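Local coordinates for protein putative pyrazinamidase/nicotinamidase (Streptococcus mutans, PDB 3S2S) that probably hydrolyses nicotinamide and pyrazinamide to their acids, as a zinc-containing member of the isochorismatase family of cysteine hydrolases, at residues I185-S190 with L211-I216; V161-L166 with Q189-S194; Y46-D51 with P104-G109; T85-D90 with M135-Y140. One frame throughout, in Å; residues are numbered along the deposited sequence.

Contact 1 (I185-S190 with L211-I216); sequences IEVVQS and LGATII
The parallel pairing of strands 184-188 and 214-216 belongs to one margin of the central sheet of the isochorismatase fold. Glu186 lies beside Thr214, Val187 beside Ile215 and Val188 beside Ile216. Four backbone hydrogen bonds join the segments. Thr214 N donates to Ile185 O, and Val187 N to Thr214 O at 2.9 Å. Ile216 N then donates to Val187 O, and Gln189 N to Ile216 O at 2.9 Å. The last bond continues the ladder to the point where the first chain turns away. A water at that corner accepts from Ser190 N and donates to Ile216 O. On one face, Ile215 CD1 sits 4.0 Å from Val187 CB. The CG1 of Ile215 stands beside its own backbone N, and the second torsion (chi2 -59°) turns CD1 back toward Val187. Ile185 CG2 meets Ala213 CB at 3.8 Å. Leu207 of helix 197-209 packs on Val187 and Ile215 from this side. On the other face, Glu186 and Thr214 run side by side and point the same way. Ile216 CD1 lies 3.9 Å from Glu186 OE1, while that oxygen is salt-bridged to Lys37. From strand 184-188 the chain adds the short strand 192-193 beside strand 159-165, then returns through helix 197-209 to lay strand 214-216 parallel to 184-188. Helices layered on a parallel sheet make up the isochorismatase-like alpha/beta fold.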
loop_
_atom_site.group_PDB
_atom_site.type_symbol
_atom_site.label_atom_id
_atom_site.label_comp_id
_atom_site.label_asym_id
_atom_site.label_seq_id
_atom_site.Cartn_x
_atom_site.Cartn_y
_atom_site.Cartn_z
ATOM N N ILE A 185 13.536 -13.459 2.061
ATOM C CA ILE A 185 12.704 -14.517 1.479
ATOM C C ILE A 185 13.485 -15.810 1.385
ATOM O O ILE A 185 14.635 -15.818 0.922
ATOM C CB ILE A 185 12.262 -14.147 0.052
ATOM C CG1 ILE A 185 11.556 -12.792 0.054
ATOM C CG2 ILE A 185 11.390 -15.245 -0.548
ATOM C CD1 ILE A 185 11.368 -12.214 -1.354
ATOM N N GLU A 186 12.879 -16.889 1.867
ATOM C CA GLU A 186 13.394 -18.232 1.634
ATOM C C GLU A 186 12.329 -18.970 0.843
ATOM O O GLU A 186 11.131 -18.738 1.033
ATOM C CB GLU A 186 13.674 -18.938 2.963
ATOM C CG GLU A 186 14.699 -18.208 3.807
ATOM C CD GLU A 186 15.040 -18.919 5.114
ATOM O OE1 GLU A 186 14.175 -19.628 5.656
ATOM O OE2 GLU A 186 16.192 -18.778 5.598
ATOM N N VAL A 187 12.760 -19.833 -0.067
ATOM C CA VAL A 187 11.820 -20.689 -0.777
ATOM C C VAL A 187 12.272 -22.121 -0.591
ATOM O O VAL A 187 13.439 -22.446 -0.817
ATOM C CB VAL A 187 11.794 -20.372 -2.276
ATOM C CG1 VAL A 187 10.790 -21.287 -2.989
ATOM C CG2 VAL A 187 11.447 -18.906 -2.495
ATOM N N VAL A 188 11.368 -22.995 -0.173
ATOM C CA VAL A 188 11.763 -24.378 0.069
ATOM C C VAL A 188 11.534 -25.157 -1.220
ATOM O O VAL A 188 10.395 -25.398 -1.597
ATOM C CB VAL A 188 10.926 -24.993 1.207
ATOM C CG1 VAL A 188 11.331 -26.468 1.472
ATOM C CG2 VAL A 188 11.043 -24.133 2.472
ATOM N N GLN A 189 12.610 -25.513 -1.926
ATOM C CA GLN A 189 12.445 -26.056 -3.270
ATOM C C GLN A 189 11.594 -27.326 -3.308
ATOM O O GLN A 189 10.824 -27.540 -4.251
ATOM C CB GLN A 189 13.804 -26.307 -3.961
ATOM C CG GLN A 189 13.631 -26.839 -5.388
ATOM C CD GLN A 189 14.905 -26.788 -6.221
ATOM O OE1 GLN A 189 15.921 -26.234 -5.802
ATOM N NE2 GLN A 189 14.844 -27.359 -7.421
ATOM N N SER A 190 11.731 -28.167 -2.284
ATOM C CA SER A 190 11.020 -29.446 -2.257
ATOM C C SER A 190 9.559 -29.269 -1.873
ATOM O O SER A 190 8.789 -30.230 -1.864
ATOM C CB SER A 190 11.701 -30.392 -1.264
ATOM O OG SER A 190 11.641 -29.867 0.055
ATOM N N LEU A 211 15.157 -11.550 -6.988
ATOM C CA LEU A 211 14.722 -11.180 -5.639
ATOM C C LEU A 211 15.715 -11.453 -4.522
ATOM O O LEU A 211 15.482 -11.058 -3.387
ATOM C CB LEU A 211 13.381 -11.848 -5.299
ATOM C CG LEU A 211 12.272 -11.672 -6.330
ATOM C CD1 LEU A 211 10.975 -12.303 -5.796
ATOM C CD2 LEU A 211 12.019 -10.216 -6.725
ATOM N N GLY A 212 16.798 -12.162 -4.827
ATOM C CA GLY A 212 17.791 -12.496 -3.823
ATOM C C GLY A 212 17.302 -13.485 -2.776
ATOM O O GLY A 212 17.845 -13.556 -1.674
ATOM N N ALA A 213 16.273 -14.253 -3.117
ATOM C CA ALA A 213 15.759 -15.269 -2.199
ATOM C C ALA A 213 16.765 -16.395 -1.995
ATOM O O ALA A 213 17.549 -16.716 -2.893
ATOM C CB ALA A 213 14.442 -15.862 -2.739
ATOM N N THR A 214 16.708 -17.018 -0.826
ATOM C CA THR A 214 17.478 -18.226 -0.560
ATOM C C THR A 214 16.661 -19.434 -0.985
ATOM O O THR A 214 15.583 -19.670 -0.449
ATOM C CB THR A 214 17.761 -18.353 0.940
ATOM O OG1 THR A 214 18.465 -17.193 1.384
ATOM C CG2 THR A 214 18.604 -19.617 1.231
ATOM N N ILE A 215 17.160 -20.179 -1.969
ATOM C CA ILE A 215 16.510 -21.416 -2.374
ATOM C C ILE A 215 17.091 -22.527 -1.511
ATOM O O ILE A 215 18.275 -22.865 -1.609
ATOM C CB ILE A 215 16.741 -21.726 -3.877
ATOM C CG1 ILE A 215 16.431 -20.488 -4.737
ATOM C CG2 ILE A 215 15.931 -22.940 -4.313
ATOM C CD1 ILE A 215 15.004 -19.948 -4.618
ATOM N N ILE A 216 16.268 -23.058 -0.645
ATOM C CA ILE A 216 16.646 -24.128 0.229
ATOM C C ILE A 216 16.350 -25.462 -0.417
ATOM O O ILE A 216 15.233 -25.769 -0.685
ATOM C CB ILE A 216 15.855 -24.079 1.510
ATOM C CG1 ILE A 216 15.888 -22.694 2.124
ATOM C CG2 ILE A 216 16.373 -25.108 2.454
ATOM C CD1 ILE A 216 15.201 -22.620 3.347
HETATM O O HOH W 1 16.079 -12.481 0.888
HETATM O O HOH W 2 13.942 -28.113 -0.401
#

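Contact 2 (V161-L166 with Q189-S194); sequences VLTGVL and QSAVAS. With CAD (cacodylic acid), chain F.
Val192 turns CG1 to the side of its own backbone N (chi1 -69°), which sets this methyl over Gly164, 3.7 Å from Gly164 O. Val165 CG1 comes 3.6 Å from Ala193 O, with Ala193 CB a little farther off. Thr163 puts OG1 between its backbone N and carbonyl carbon, where it is hydrogen-bonded to Ile40 O. Its CG2 is thereby left to face the methyl of Ala191. The backbones meet through two hydrogen bonds. Gly164 N donates to Ala191 O at 2.8 Å and approaches in the carbonyl plane. Ala193 N returns a longer, more bent bond to Gly164 O, at 3.3 Å. Two CA-H...O contacts add to these, one of them from Leu166 CA to Ala193 O at 3.2 Å. Gly164, with positive phi, lies where the strand turns its corner. This is a short parallel pairing at the C-terminal end of strand 159-165, where active sites of alpha/beta folds commonly lie. The chain reaches it from strand 184-188 through a type I turn, Gln189 to Val192. Just beyond Gly164, the peptide between Val165 and Leu166 is cis. Leu166 N donates an almost straight bond to O1 of the bound cacodylic acid, 2.7 Å long and 173° at the hydrogen. Cys170 N also donates to this ligand. Two backbone N-H groups, the first preceded by a cis peptide, are consistent with the oxyanion hole of the family's cysteine hydrolases. Leu166 CD1 leans on Ser194 OG at 3.8 Å, and that hydroxyl is hydrogen-bonded to Asp168 OD1.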
loop_
_atom_site.group_PDB
_atom_site.type_symbol
_atom_site.label_atom_id
_atom_site.label_comp_id
_atom_site.label_asym_id
_atom_site.label_seq_id
_atom_site.Cartn_x
_atom_site.Cartn_y
_atom_site.Cartn_z
ATOM N N VAL A 161 9.149 -17.646 4.654
ATOM C CA VAL A 161 9.504 -18.920 4.048
ATOM C C VAL A 161 8.336 -19.341 3.182
ATOM O O VAL A 161 7.253 -19.580 3.701
ATOM C CB VAL A 161 9.797 -19.963 5.112
ATOM C CG1 VAL A 161 10.252 -21.266 4.462
ATOM C CG2 VAL A 161 10.881 -19.434 6.062
ATOM N N LEU A 162 8.541 -19.400 1.871
ATOM C CA LEU A 162 7.426 -19.647 0.956
ATOM C C LEU A 162 7.312 -21.113 0.567
ATOM O O LEU A 162 8.312 -21.741 0.226
ATOM C CB LEU A 162 7.570 -18.796 -0.306
ATOM C CG LEU A 162 7.747 -17.299 -0.032
ATOM C CD1 LEU A 162 7.822 -16.582 -1.378
ATOM C CD2 LEU A 162 6.578 -16.758 0.803
ATOM N N THR A 163 6.095 -21.646 0.636
ATOM C CA THR A 163 5.807 -23.011 0.213
ATOM C C THR A 163 4.474 -22.987 -0.517
ATOM O O THR A 163 3.685 -22.066 -0.332
ATOM C CB THR A 163 5.631 -23.972 1.427
ATOM O OG1 THR A 163 4.470 -23.579 2.198
ATOM C CG2 THR A 163 6.874 -23.972 2.327
ATOM N N GLY A 164 4.212 -24.016 -1.320
ATOM C CA GLY A 164 2.900 -24.142 -1.942
ATOM C C GLY A 164 2.953 -24.084 -3.454
ATOM O O GLY A 164 3.977 -24.408 -4.045
ATOM N N VAL A 165 1.852 -23.659 -4.072
ATOM C CA VAL A 165 1.681 -23.707 -5.531
ATOM C C VAL A 165 0.985 -22.424 -6.001
ATOM O O VAL A 165 0.362 -21.741 -5.192
ATOM C CB VAL A 165 0.832 -24.958 -5.959
ATOM C CG1 VAL A 165 1.550 -26.259 -5.590
ATOM C CG2 VAL A 165 -0.533 -24.908 -5.312
ATOM N N LEU A 166 1.115 -22.053 -7.282
ATOM C CA LEU A 166 2.059 -22.643 -8.217
ATOM C C LEU A 166 3.300 -21.752 -8.150
ATOM O O LEU A 166 3.195 -20.532 -7.909
ATOM C CB LEU A 166 1.505 -22.594 -9.642
ATOM C CG LEU A 166 0.274 -23.428 -10.011
ATOM C CD1 LEU A 166 0.039 -23.296 -11.513
ATOM C CD2 LEU A 166 0.494 -24.860 -9.640
ATOM N N GLN A 189 12.610 -25.513 -1.926
ATOM C CA GLN A 189 12.445 -26.056 -3.270
ATOM C C GLN A 189 11.594 -27.326 -3.308
ATOM O O GLN A 189 10.824 -27.540 -4.251
ATOM C CB GLN A 189 13.804 -26.307 -3.961
ATOM C CG GLN A 189 13.631 -26.839 -5.388
ATOM C CD GLN A 189 14.905 -26.788 -6.221
ATOM O OE1 GLN A 189 15.921 -26.234 -5.802
ATOM N NE2 GLN A 189 14.844 -27.359 -7.421
ATOM N N SER A 190 11.731 -28.167 -2.284
ATOM C CA SER A 190 11.020 -29.446 -2.257
ATOM C C SER A 190 9.559 -29.269 -1.873
ATOM O O SER A 190 8.789 -30.230 -1.864
ATOM C CB SER A 190 11.701 -30.392 -1.264
ATOM O OG SER A 190 11.641 -29.867 0.055
ATOM N N ALA A 191 9.176 -28.032 -1.562
ATOM C CA ALA A 191 7.804 -27.768 -1.114
ATOM C C ALA A 191 7.112 -26.671 -1.928
ATOM O O ALA A 191 6.203 -26.000 -1.428
ATOM C CB ALA A 191 7.808 -27.410 0.360
ATOM N N VAL A 192 7.536 -26.489 -3.173
ATOM C CA VAL A 192 6.814 -25.646 -4.130
ATOM C C VAL A 192 6.720 -26.422 -5.427
ATOM O O VAL A 192 7.563 -27.288 -5.689
ATOM C CB VAL A 192 7.493 -24.269 -4.407
ATOM C CG1 VAL A 192 7.407 -23.366 -3.181
ATOM C CG2 VAL A 192 8.938 -24.431 -4.872
ATOM N N ALA A 193 5.687 -26.155 -6.222
ATOM C CA ALA A 193 5.539 -26.846 -7.510
ATOM C C ALA A 193 4.684 -26.077 -8.505
ATOM O O ALA A 193 3.880 -25.240 -8.119
ATOM C CB ALA A 193 4.952 -28.248 -7.304
ATOM N N SER A 194 4.851 -26.372 -9.795
ATOM C CA SER A 194 3.938 -25.849 -10.807
ATOM C C SER A 194 3.580 -26.967 -11.783
ATOM O O SER A 194 4.202 -28.025 -11.769
ATOM C CB SER A 194 4.590 -24.705 -11.602
ATOM O OG SER A 194 3.645 -24.118 -12.502
HETATM AS AS CAD F . -1.921 -19.915 -7.910
HETATM C C1 CAD F . -2.558 -21.341 -6.745
HETATM C C2 CAD F . -3.171 -19.612 -9.415
HETATM O O1 CAD F . -0.357 -20.085 -8.352
#

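Contact 3 (Y46-D51 with P104-G109); sequences YDFVAD and PHNIKG. With ZN (zinc ion), chain E; CAD (cacodylic acid), chain F.
Asp47 and Phe48 of the short helix 46-49 meet His105 and Asn106 of the loop that carries a zinc ligand. Asp47 OD2 accepts from Asn106 N at 2.8 Å, on the anti side of the carboxylate and a little out of its plane. The same oxygen accepts a hydrogen bond from a water that in turn accepts from Ile107 N. OD1 is bound by Lys54 N, so both carboxylate oxygens are held. The side chains of Asp47 and Asn106 run antiparallel alongside each other, with Asn106 OD1 3.3 Å from Asp47 CB. That amide is fixed at both ends: OD1 bonds to Thr45 OG1 and ND2 to Asp87 O. Phe48 keeps CG beside its backbone N (chi1 -72°), and its ring extends toward the loop. A methyl of cacodylic acid, C1, lies 3.3 Å above the ring plane, over the centre. Phe48 CZ also touches His105 CD2 at 3.5 Å, the two ring planes being 60° apart. The His105 ring stands between its own N and carbonyl carbon (chi1 60°). There NE2 binds zinc at 2.2 Å, and ND1 donates to Pro103 O. Phe48 thus forms part of the ligand pocket and touches a zinc ligand. Helix 46-49 follows strand 37-42 in the chain; the loop precedes helix 119-125, and strand 81-87 lies close by, with Ile86 against Asn106 and Asp87 against Phe48.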
loop_
_atom_site.group_PDB
_atom_site.type_symbol
_atom_site.label_atom_id
_atom_site.label_comp_id
_atom_site.label_asym_id
_atom_site.label_seq_id
_atom_site.Cartn_x
_atom_site.Cartn_y
_atom_site.Cartn_z
ATOM N N TYR A 46 -7.186 -28.917 -2.584
ATOM C CA TYR A 46 -7.667 -29.929 -3.519
ATOM C C TYR A 46 -7.812 -29.434 -4.953
ATOM O O TYR A 46 -7.386 -30.111 -5.896
ATOM C CB TYR A 46 -8.970 -30.543 -3.011
ATOM C CG TYR A 46 -8.721 -31.790 -2.189
ATOM C CD1 TYR A 46 -8.119 -31.717 -0.930
ATOM C CD2 TYR A 46 -9.086 -33.038 -2.673
ATOM C CE1 TYR A 46 -7.875 -32.857 -0.181
ATOM C CE2 TYR A 46 -8.847 -34.193 -1.926
ATOM C CZ TYR A 46 -8.251 -34.099 -0.684
ATOM O OH TYR A 46 -8.022 -35.254 0.048
ATOM N N ASP A 47 -8.401 -28.257 -5.149
ATOM C CA ASP A 47 -8.566 -27.776 -6.527
ATOM C C ASP A 47 -7.264 -27.528 -7.281
ATOM O O ASP A 47 -7.238 -27.590 -8.514
ATOM C CB ASP A 47 -9.455 -26.530 -6.592
ATOM C CG ASP A 47 -10.932 -26.879 -6.660
ATOM O OD1 ASP A 47 -11.260 -28.023 -7.069
ATOM O OD2 ASP A 47 -11.749 -26.023 -6.291
ATOM N N PHE A 48 -6.179 -27.271 -6.555
ATOM C CA PHE A 48 -4.889 -27.038 -7.197
ATOM C C PHE A 48 -3.978 -28.260 -7.264
ATOM O O PHE A 48 -2.955 -28.223 -7.947
ATOM C CB PHE A 48 -4.141 -25.906 -6.497
ATOM C CG PHE A 48 -4.728 -24.553 -6.769
ATOM C CD1 PHE A 48 -4.737 -24.036 -8.053
ATOM C CD2 PHE A 48 -5.277 -23.802 -5.742
ATOM C CE1 PHE A 48 -5.283 -22.770 -8.310
ATOM C CE2 PHE A 48 -5.821 -22.539 -5.993
ATOM C CZ PHE A 48 -5.821 -22.038 -7.282
ATOM N N VAL A 49 -4.345 -29.322 -6.556
ATOM C CA VAL A 49 -3.433 -30.443 -6.350
ATOM C C VAL A 49 -4.038 -31.798 -6.736
ATOM O O VAL A 49 -3.365 -32.621 -7.361
ATOM C CB VAL A 49 -2.943 -30.496 -4.891
ATOM C CG1 VAL A 49 -1.887 -31.610 -4.698
ATOM C CG2 VAL A 49 -2.379 -29.111 -4.473
ATOM N N ALA A 50 -5.291 -32.023 -6.353
ATOM C CA ALA A 50 -5.903 -33.350 -6.474
ATOM C C ALA A 50 -6.147 -33.757 -7.925
ATOM O O ALA A 50 -6.274 -32.922 -8.817
ATOM C CB ALA A 50 -7.200 -33.411 -5.668
ATOM N N ASP A 51 -6.192 -35.063 -8.174
ATOM C CA ASP A 51 -6.538 -35.526 -9.505
ATOM C C ASP A 51 -7.807 -34.852 -10.049
ATOM O O ASP A 51 -7.843 -34.434 -11.201
ATOM C CB ASP A 51 -6.710 -37.053 -9.512
ATOM C CG ASP A 51 -5.383 -37.793 -9.466
ATOM O OD1 ASP A 51 -4.335 -37.186 -9.783
ATOM O OD2 ASP A 51 -5.390 -39.000 -9.130
ATOM N N PRO A 104 -13.757 -21.840 -12.774
ATOM C CA PRO A 104 -14.017 -21.695 -11.341
ATOM C C PRO A 104 -13.128 -22.642 -10.553
ATOM O O PRO A 104 -12.934 -23.786 -10.969
ATOM C CB PRO A 104 -15.475 -22.135 -11.204
ATOM C CG PRO A 104 -16.060 -21.926 -12.556
ATOM C CD PRO A 104 -14.964 -22.224 -13.524
ATOM N N HIS A 105 -12.583 -22.167 -9.441
ATOM C CA HIS A 105 -11.677 -22.973 -8.628
ATOM C C HIS A 105 -11.678 -22.393 -7.227
ATOM O O HIS A 105 -11.894 -21.185 -7.061
ATOM C CB HIS A 105 -10.269 -22.937 -9.211
ATOM C CG HIS A 105 -9.680 -21.563 -9.277
ATOM N ND1 HIS A 105 -9.890 -20.718 -10.343
ATOM C CD2 HIS A 105 -8.885 -20.892 -8.412
ATOM C CE1 HIS A 105 -9.254 -19.578 -10.129
ATOM N NE2 HIS A 105 -8.640 -19.656 -8.961
ATOM N N ASN A 106 -11.448 -23.239 -6.221
ATOM C CA ASN A 106 -11.433 -22.793 -4.821
ATOM C C ASN A 106 -12.650 -21.948 -4.470
ATOM O O ASN A 106 -12.547 -20.902 -3.818
ATOM C CB ASN A 106 -10.134 -22.035 -4.470
ATOM C CG ASN A 106 -9.038 -22.965 -3.953
ATOM O OD1 ASN A 106 -8.956 -24.128 -4.347
ATOM N ND2 ASN A 106 -8.186 -22.447 -3.063
ATOM N N ILE A 107 -13.816 -22.422 -4.889
ATOM C CA ILE A 107 -15.042 -21.698 -4.592
ATOM C C ILE A 107 -15.372 -21.787 -3.107
ATOM O O ILE A 107 -15.335 -22.871 -2.513
ATOM C CB ILE A 107 -16.219 -22.267 -5.416
ATOM C CG1 ILE A 107 -15.926 -22.153 -6.917
ATOM C CG2 ILE A 107 -17.506 -21.560 -5.053
ATOM C CD1 ILE A 107 -15.549 -20.722 -7.377
ATOM N N LYS A 108 -15.699 -20.651 -2.508
ATOM C CA LYS A 108 -16.049 -20.596 -1.099
ATOM C C LYS A 108 -17.202 -21.554 -0.810
ATOM O O LYS A 108 -18.172 -21.607 -1.569
ATOM C CB LYS A 108 -16.408 -19.164 -0.704
ATOM C CG LYS A 108 -15.166 -18.227 -0.625
ATOM C CD LYS A 108 -15.553 -16.824 -0.181
ATOM N N GLY A 109 -17.064 -22.318 0.269
ATOM C CA GLY A 109 -18.077 -23.273 0.689
ATOM C C GLY A 109 -17.943 -24.659 0.083
ATOM O O GLY A 109 -18.759 -25.543 0.373
HETATM ZN ZN ZN E . -7.721 -17.859 -8.101
HETATM AS AS CAD F . -1.921 -19.915 -7.910
HETATM C C1 CAD F . -2.558 -21.341 -6.745
HETATM C C2 CAD F . -3.171 -19.612 -9.415
HETATM O O1 CAD F . -0.357 -20.085 -8.352
HETATM O O HOH W 3 -14.208 -25.206 -5.815
HETATM O O HOH W 4 -5.813 -18.468 -8.862
HETATM O O HOH W 5 -6.574 -16.122 -7.234
#

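Contact 4 (T85-D90 with M135-Y140); sequences TIDGHD and MDKRHY. With ZN (zinc ion), chain E.
The His89 ring turns its edge to Arg138 O, with CE1 3.4 Å from that oxygen. A zinc-bound water also lies at the ring edge, in plane. The guanidinium of Arg138 has two waters at its edge, in plane. One links Asp90 OD2 to Arg138 NH2; the other also binds Asp90 OD2 but reaches Arg138 NE weakly. Arg138 NH2 is salt-bridged to Glu154 of a neighbouring subunit. The carboxylate of Asp87 is approached from above its plane by Lys137 NZ, 3.0 Å from OD1, in a salt bridge. Its OD2 binds zinc at 2.0 Å, and His89 NE2 binds at 2.2 Å. Lys137 runs extended past Thr85 O and bends at its last torsion (chi4 66°), bringing NZ to Asp87. NZ also donates to His139 O and Tyr140 O. The backbones of strands 81-87 and 132-137 pair in parallel. Ile86 N donates to Met135 O at 2.9 Å, Lys137 N to Ile86 O, and Gly88 N to Lys137 O at 2.8 Å. Glu98 and His105 complete the protein ligands of the metal. Asp87 thus carries zinc on OD2 and Lys137 on OD1. Lys137 also salt-bridges Asp43 and packs on Cys170, consistent with the family's Asp-Lys-Cys triad.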
loop_
_atom_site.group_PDB
_atom_site.type_symbol
_atom_site.label_atom_id
_atom_site.label_comp_id
_atom_site.label_asym_id
_atom_site.label_seq_id
_atom_site.Cartn_x
_atom_site.Cartn_y
_atom_site.Cartn_z
ATOM N N THR A 85 -2.559 -19.193 3.244
ATOM C CA THR A 85 -3.092 -18.072 2.465
ATOM C C THR A 85 -3.733 -18.695 1.240
ATOM O O THR A 85 -3.058 -19.237 0.361
ATOM C CB THR A 85 -1.984 -17.069 2.115
ATOM O OG1 THR A 85 -0.979 -17.714 1.315
ATOM C CG2 THR A 85 -1.372 -16.526 3.405
ATOM N N ILE A 86 -5.063 -18.660 1.230
ATOM C CA ILE A 86 -5.836 -19.571 0.400
ATOM C C ILE A 86 -6.865 -18.851 -0.445
ATOM O O ILE A 86 -7.761 -18.187 0.082
ATOM C CB ILE A 86 -6.607 -20.588 1.279
ATOM C CG1 ILE A 86 -5.665 -21.265 2.285
ATOM C CG2 ILE A 86 -7.359 -21.606 0.415
ATOM C CD1 ILE A 86 -4.584 -22.180 1.661
ATOM N N ASP A 87 -6.752 -19.040 -1.759
ATOM C CA ASP A 87 -7.722 -18.505 -2.704
ATOM C C ASP A 87 -9.138 -18.840 -2.235
ATOM O O ASP A 87 -9.427 -19.981 -1.857
ATOM C CB ASP A 87 -7.513 -19.201 -4.040
ATOM C CG ASP A 87 -7.094 -18.272 -5.143
ATOM O OD1 ASP A 87 -6.527 -17.168 -4.884
ATOM O OD2 ASP A 87 -7.309 -18.698 -6.294
ATOM N N GLY A 88 -10.031 -17.855 -2.277
ATOM C CA GLY A 88 -11.430 -18.077 -1.926
ATOM C C GLY A 88 -12.299 -17.293 -2.895
ATOM O O GLY A 88 -12.369 -16.059 -2.800
ATOM N N HIS A 89 -12.943 -17.986 -3.836
ATOM C CA HIS A 89 -13.612 -17.310 -4.939
ATOM C C HIS A 89 -15.122 -17.440 -4.885
ATOM O O HIS A 89 -15.667 -18.313 -4.198
ATOM C CB HIS A 89 -13.115 -17.842 -6.297
ATOM C CG HIS A 89 -11.713 -17.425 -6.633
ATOM N ND1 HIS A 89 -11.330 -16.101 -6.708
ATOM C CD2 HIS A 89 -10.614 -18.155 -6.935
ATOM C CE1 HIS A 89 -10.047 -16.035 -7.026
ATOM N NE2 HIS A 89 -9.588 -17.266 -7.171
ATOM N N ASP A 90 -15.780 -16.536 -5.605
ATOM C CA ASP A 90 -17.222 -16.613 -5.824
ATOM C C ASP A 90 -17.472 -16.918 -7.295
ATOM O O ASP A 90 -16.885 -16.306 -8.191
ATOM C CB ASP A 90 -17.904 -15.295 -5.458
ATOM C CG ASP A 90 -17.528 -14.798 -4.076
ATOM O OD1 ASP A 90 -17.981 -15.401 -3.084
ATOM O OD2 ASP A 90 -16.785 -13.794 -3.974
ATOM N N MET A 135 -6.007 -17.315 6.083
ATOM C CA MET A 135 -6.357 -16.069 5.424
ATOM C C MET A 135 -6.925 -16.343 4.059
ATOM O O MET A 135 -6.262 -16.934 3.226
ATOM C CB MET A 135 -5.113 -15.178 5.246
ATOM C CG MET A 135 -4.630 -14.603 6.527
ATOM S SD MET A 135 -3.178 -13.589 6.167
ATOM C CE MET A 135 -2.919 -12.945 7.820
ATOM N N ASP A 136 -8.141 -15.880 3.808
ATOM C CA ASP A 136 -8.690 -15.966 2.468
ATOM C C ASP A 136 -8.097 -14.886 1.582
ATOM O O ASP A 136 -7.873 -13.742 2.033
ATOM C CB ASP A 136 -10.216 -15.772 2.508
ATOM C CG ASP A 136 -10.937 -16.845 3.327
ATOM O OD1 ASP A 136 -10.623 -18.036 3.188
ATOM O OD2 ASP A 136 -11.837 -16.487 4.111
ATOM N N LYS A 137 -7.848 -15.228 0.317
ATOM C CA LYS A 137 -7.339 -14.223 -0.612
ATOM C C LYS A 137 -8.068 -14.322 -1.936
ATOM O O LYS A 137 -8.649 -15.363 -2.246
ATOM C CB LYS A 137 -5.808 -14.365 -0.809
ATOM C CG LYS A 137 -5.391 -15.602 -1.620
ATOM C CD LYS A 137 -3.857 -15.717 -1.676
ATOM C CE LYS A 137 -3.396 -16.995 -2.371
ATOM N NZ LYS A 137 -3.764 -17.000 -3.817
ATOM N N ARG A 138 -8.037 -13.242 -2.721
ATOM C CA ARG A 138 -8.709 -13.237 -4.014
ATOM C C ARG A 138 -7.777 -13.002 -5.184
ATOM O O ARG A 138 -8.150 -13.254 -6.320
ATOM C CB ARG A 138 -9.825 -12.178 -4.042
ATOM C CG ARG A 138 -10.990 -12.534 -3.135
ATOM C CD ARG A 138 -12.039 -11.429 -3.104
ATOM N NE ARG A 138 -12.743 -11.274 -4.372
ATOM C CZ ARG A 138 -12.505 -10.300 -5.246
ATOM N NH1 ARG A 138 -11.543 -9.391 -5.014
ATOM N NH2 ARG A 138 -13.214 -10.238 -6.361
ATOM N N HIS A 139 -6.585 -12.457 -4.916
ATOM C CA HIS A 139 -5.580 -12.305 -5.967
ATOM C C HIS A 139 -4.531 -13.375 -5.788
ATOM O O HIS A 139 -4.580 -14.160 -4.839
ATOM C CB HIS A 139 -4.907 -10.919 -5.918
ATOM C CG HIS A 139 -5.807 -9.801 -6.349
ATOM N ND1 HIS A 139 -5.563 -8.483 -6.013
ATOM C CD2 HIS A 139 -6.950 -9.801 -7.073
ATOM C CE1 HIS A 139 -6.513 -7.718 -6.528
ATOM N NE2 HIS A 139 -7.361 -8.490 -7.187
ATOM N N TYR A 140 -3.547 -13.395 -6.673
ATOM C CA TYR A 140 -2.546 -14.455 -6.605
ATOM C C TYR A 140 -1.606 -14.291 -5.401
ATOM O O TYR A 140 -1.355 -15.238 -4.629
ATOM C CB TYR A 140 -1.753 -14.456 -7.913
ATOM C CG TYR A 140 -2.628 -14.520 -9.154
ATOM C CD1 TYR A 140 -3.383 -15.661 -9.444
ATOM C CD2 TYR A 140 -2.653 -13.462 -10.065
ATOM C CE1 TYR A 140 -4.164 -15.718 -10.595
ATOM C CE2 TYR A 140 -3.429 -13.517 -11.207
ATOM C CZ TYR A 140 -4.172 -14.650 -11.476
ATOM O OH TYR A 140 -4.942 -14.688 -12.625
HETATM ZN ZN ZN E . -7.721 -17.859 -8.101
HETATM O O HOH W 5 -6.574 -16.122 -7.234
HETATM O O HOH W 6 -14.304 -13.806 -3.356
HETATM O O HOH W 7 -15.188 -12.566 -5.968
HETATM O O HOH W 4 -5.813 -18.468 -8.862
#

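Contacts 1, 2 and 4 are parallel pairings in one sheet, whereas contact 3 joins a short helix to a loop. Contact 1 is only partly buried and lies away from the annotated sites; the other three are buried. Contacts 1 and 2 share Gln189 and Ser190; strand 184-188 of contact 1 lies next to strand 159-165 of contact 2. Contacts 3 and 4 supply three of the four protein ligands of zinc. Contacts 2 and 3 both touch cacodylic acid, one by a backbone N-H and the other by an aromatic face; Tyr140 of contact 4 touches it too. The chemistry shifts accordingly, from backbone bonds and aliphatic packing in contact 1 to charge and metal binding in contact 4.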